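Local coordinates for protein glutamyl-tRNA synthetase, cytoplasmic (Saccharomyces cerevisiae, PDB 2HRA) that attaches glutamate to tRNA(Glu) in an ATP-dependent reaction, its N-terminal GST-like domain serving to join the cofactor Arc1p in a synthetase complex, at residues E71-N75 against V97-Q101. Sequence-based numbering, arbitrary orientation.
Sequences EDVFN and VNLAQ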
ATOM      1  N   GLU A  71      -2.761  -4.672 -14.790  1.00 30.97           N
ATOM      2  CA  GLU A  71      -2.973  -3.231 -14.889  1.00 32.37           C
ATOM      3  C   GLU A  71      -3.987  -2.798 -13.829  1.00 32.36           C
ATOM      4  O   GLU A  71      -4.964  -3.478 -13.605  1.00 33.17           O
ATOM      5  CB  GLU A  71      -3.496  -2.882 -16.291  1.00 32.99           C
ATOM      6  CG  GLU A  71      -4.044  -1.456 -16.461  1.00 36.19           C
ATOM      7  CD  GLU A  71      -4.413  -1.117 -17.907  1.00 40.36           C
ATOM      8  OE1 GLU A  71      -4.346  -2.015 -18.793  1.00 43.02           O
ATOM      9  OE2 GLU A  71      -4.774   0.067 -18.148  1.00 43.34           O
ATOM     10  N   ASP A  72      -3.737  -1.667 -13.181  1.00 32.87           N
ATOM     11  CA  ASP A  72      -4.685  -1.091 -12.227  1.00 33.01           C
ATOM     12  C   ASP A  72      -5.018  -2.117 -11.149  1.00 32.48           C
ATOM     13  O   ASP A  72      -6.185  -2.290 -10.804  1.00 32.52           O
ATOM     14  CB  ASP A  72      -5.944  -0.640 -12.984  1.00 33.97           C
ATOM     15  CG  ASP A  72      -6.717   0.494 -12.291  1.00 36.60           C
ATOM     16  OD1 ASP A  72      -6.162   1.224 -11.432  1.00 38.32           O
ATOM     17  OD2 ASP A  72      -7.924   0.648 -12.643  1.00 42.95           O
ATOM     18  N   VAL A  73      -3.988  -2.779 -10.608  1.00 31.66           N
ATOM     19  CA  VAL A  73      -4.191  -3.898  -9.669  1.00 30.44           C
ATOM     20  C   VAL A  73      -4.867  -3.460  -8.347  1.00 29.89           C
ATOM     21  O   VAL A  73      -5.833  -4.099  -7.896  1.00 29.61           O
ATOM     22  CB  VAL A  73      -2.852  -4.636  -9.354  1.00 30.16           C
ATOM     23  CG1 VAL A  73      -3.055  -5.656  -8.237  1.00 30.38           C
ATOM     24  CG2 VAL A  73      -2.271  -5.321 -10.623  1.00 30.33           C
ATOM     25  N   PHE A  74      -4.366  -2.389  -7.731  1.00 28.69           N
ATOM     26  CA  PHE A  74      -4.948  -1.870  -6.498  1.00 28.41           C
ATOM     27  C   PHE A  74      -6.447  -1.700  -6.665  1.00 28.75           C
ATOM     28  O   PHE A  74      -7.247  -2.250  -5.882  1.00 29.35           O
ATOM     29  CB  PHE A  74      -4.346  -0.530  -6.097  1.00 27.94           C
ATOM     30  CG  PHE A  74      -4.835  -0.034  -4.757  1.00 27.20           C
ATOM     31  CD1 PHE A  74      -4.417  -0.645  -3.586  1.00 25.43           C
ATOM     32  CD2 PHE A  74      -5.710   1.038  -4.672  1.00 26.62           C
ATOM     33  CE1 PHE A  74      -4.876  -0.199  -2.342  1.00 27.00           C
ATOM     34  CE2 PHE A  74      -6.152   1.496  -3.438  1.00 29.94           C
ATOM     35  CZ  PHE A  74      -5.729   0.877  -2.270  1.00 27.47           C
ATOM     36  N   ASN A  75      -6.837  -0.935  -7.680  1.00 28.69           N
ATOM     37  CA  ASN A  75      -8.244  -0.645  -7.875  1.00 28.77           C
ATOM     38  C   ASN A  75      -9.084  -1.883  -8.172  1.00 28.71           C
ATOM     39  O   ASN A  75     -10.283  -1.921  -7.865  1.00 27.31           O
ATOM     40  CB  ASN A  75      -8.427   0.364  -8.988  1.00 29.49           C
ATOM     41  CG  ASN A  75      -8.108   1.778  -8.550  1.00 31.91           C
ATOM     42  OD1 ASN A  75      -8.493   2.217  -7.463  1.00 35.50           O
ATOM     43  ND2 ASN A  75      -7.417   2.512  -9.413  1.00 36.44           N
ATOM     44  N   VAL A  97      -6.066   7.848  -4.082  1.00 29.78           N
ATOM     45  CA  VAL A  97      -5.415   6.692  -4.685  1.00 30.11           C
ATOM     46  C   VAL A  97      -4.587   7.100  -5.891  1.00 30.50           C
ATOM     47  O   VAL A  97      -3.487   6.610  -6.069  1.00 31.36           O
ATOM     48  CB  VAL A  97      -6.433   5.664  -5.107  1.00 30.25           C
ATOM     49  CG1 VAL A  97      -5.730   4.554  -5.889  1.00 31.56           C
ATOM     50  CG2 VAL A  97      -7.133   5.126  -3.847  1.00 28.98           C
ATOM     51  N   ASN A  98      -5.114   8.007  -6.712  1.00 31.59           N
ATOM     52  CA  ASN A  98      -4.335   8.579  -7.821  1.00 32.12           C
ATOM     53  C   ASN A  98      -3.073   9.278  -7.348  1.00 31.91           C
ATOM     54  O   ASN A  98      -1.992   9.086  -7.919  1.00 32.81           O
ATOM     55  CB  ASN A  98      -5.192   9.561  -8.617  1.00 32.74           C
ATOM     56  CG  ASN A  98      -6.276   8.869  -9.430  1.00 35.23           C
ATOM     57  OD1 ASN A  98      -6.170   7.684  -9.767  1.00 39.97           O
ATOM     58  ND2 ASN A  98      -7.323   9.610  -9.764  1.00 40.27           N
ATOM     59  N   LEU A  99      -3.190  10.113  -6.316  1.00 31.33           N
ATOM     60  CA  LEU A  99      -2.007  10.791  -5.772  1.00 30.43           C
ATOM     61  C   LEU A  99      -0.938   9.799  -5.321  1.00 30.69           C
ATOM     62  O   LEU A  99       0.254   9.978  -5.585  1.00 31.18           O
ATOM     63  CB  LEU A  99      -2.380  11.695  -4.576  1.00 30.24           C
ATOM     64  CG  LEU A  99      -1.178  12.491  -4.028  1.00 31.75           C
ATOM     65  CD1 LEU A  99      -0.721  13.566  -5.018  1.00 33.18           C
ATOM     66  CD2 LEU A  99      -1.464  13.091  -2.662  1.00 34.44           C
ATOM     67  N   ALA A 100      -1.366   8.738  -4.635  1.00 29.92           N
ATOM     68  CA  ALA A 100      -0.436   7.745  -4.141  1.00 30.13           C
ATOM     69  C   ALA A 100       0.265   7.043  -5.306  1.00 30.84           C
ATOM     70  O   ALA A 100       1.474   6.894  -5.317  1.00 31.17           O
ATOM     71  CB  ALA A 100      -1.191   6.699  -3.244  1.00 29.00           C
ATOM     72  N   GLN A 101      -0.501   6.649  -6.308  1.00 32.98           N
ATOM     73  CA  GLN A 101       0.023   5.776  -7.358  1.00 34.54           C
ATOM     74  C   GLN A 101       0.733   6.559  -8.425  1.00 35.37           C
ATOM     75  O   GLN A 101       1.608   6.027  -9.072  1.00 36.38           O
ATOM     76  CB  GLN A 101      -1.098   4.926  -7.990  1.00 35.25           C
ATOM     77  CG  GLN A 101      -1.795   4.004  -6.993  1.00 37.33           C
ATOM     78  CD  GLN A 101      -2.627   2.876  -7.631  1.00 40.09           C
ATOM     79  OE1 GLN A 101      -3.723   3.092  -8.152  1.00 43.25           O
ATOM     80  NE2 GLN A 101      -2.122   1.660  -7.519  1.00 41.78           N
TER
HETATM   81  O   HOH W   1      -4.967   0.865  -9.368  1.00 35.60           O
HETATM   82  O   HOH W   2      -2.191  -0.872  -8.668  1.00 34.86           O
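Phe74, Val97 and Gln101 carry most of this contact between the start of helix 73-80 and the middle of helix 90-104. CG1 of Val97 meets the Phe74 ring obliquely, 3.7 Å from Phe74 CD2, while Val97 CG2 lies 3.8 Å from Phe74 CE2. The CB bond of Phe74 points toward the other helix, and CG anti to the backbone N (chi1 -174°) lays the ring beside Val97. Ala35 and Ala39 of helix 34-46 and Val140 and Ala141 of helix 137-148 also touch the Phe74 side chain. Gln101 reaches across with an extended chain. Its NE2 sits 3.4 Å from Phe74 CB, and the two ends of its amide use different waters. NE2 donates to one that also accepts from Phe74 N. OE1 accepts from the other at 2.8 Å; this water takes Asn75 N as a donor. Asn75 ND2 donates to Asp72 OD1 (2.7 Å), on the syn side of the carboxylate. Without the amide, as with an alanine at Asn75, the Asp72 carboxylate would probably lose its ND2 donor and be freer to turn. The contact sits at the domain junction of the GST-like fold, where helix 73-80, the last of the N-terminal sheet-containing part, packs against helix 90-104 of the helical part.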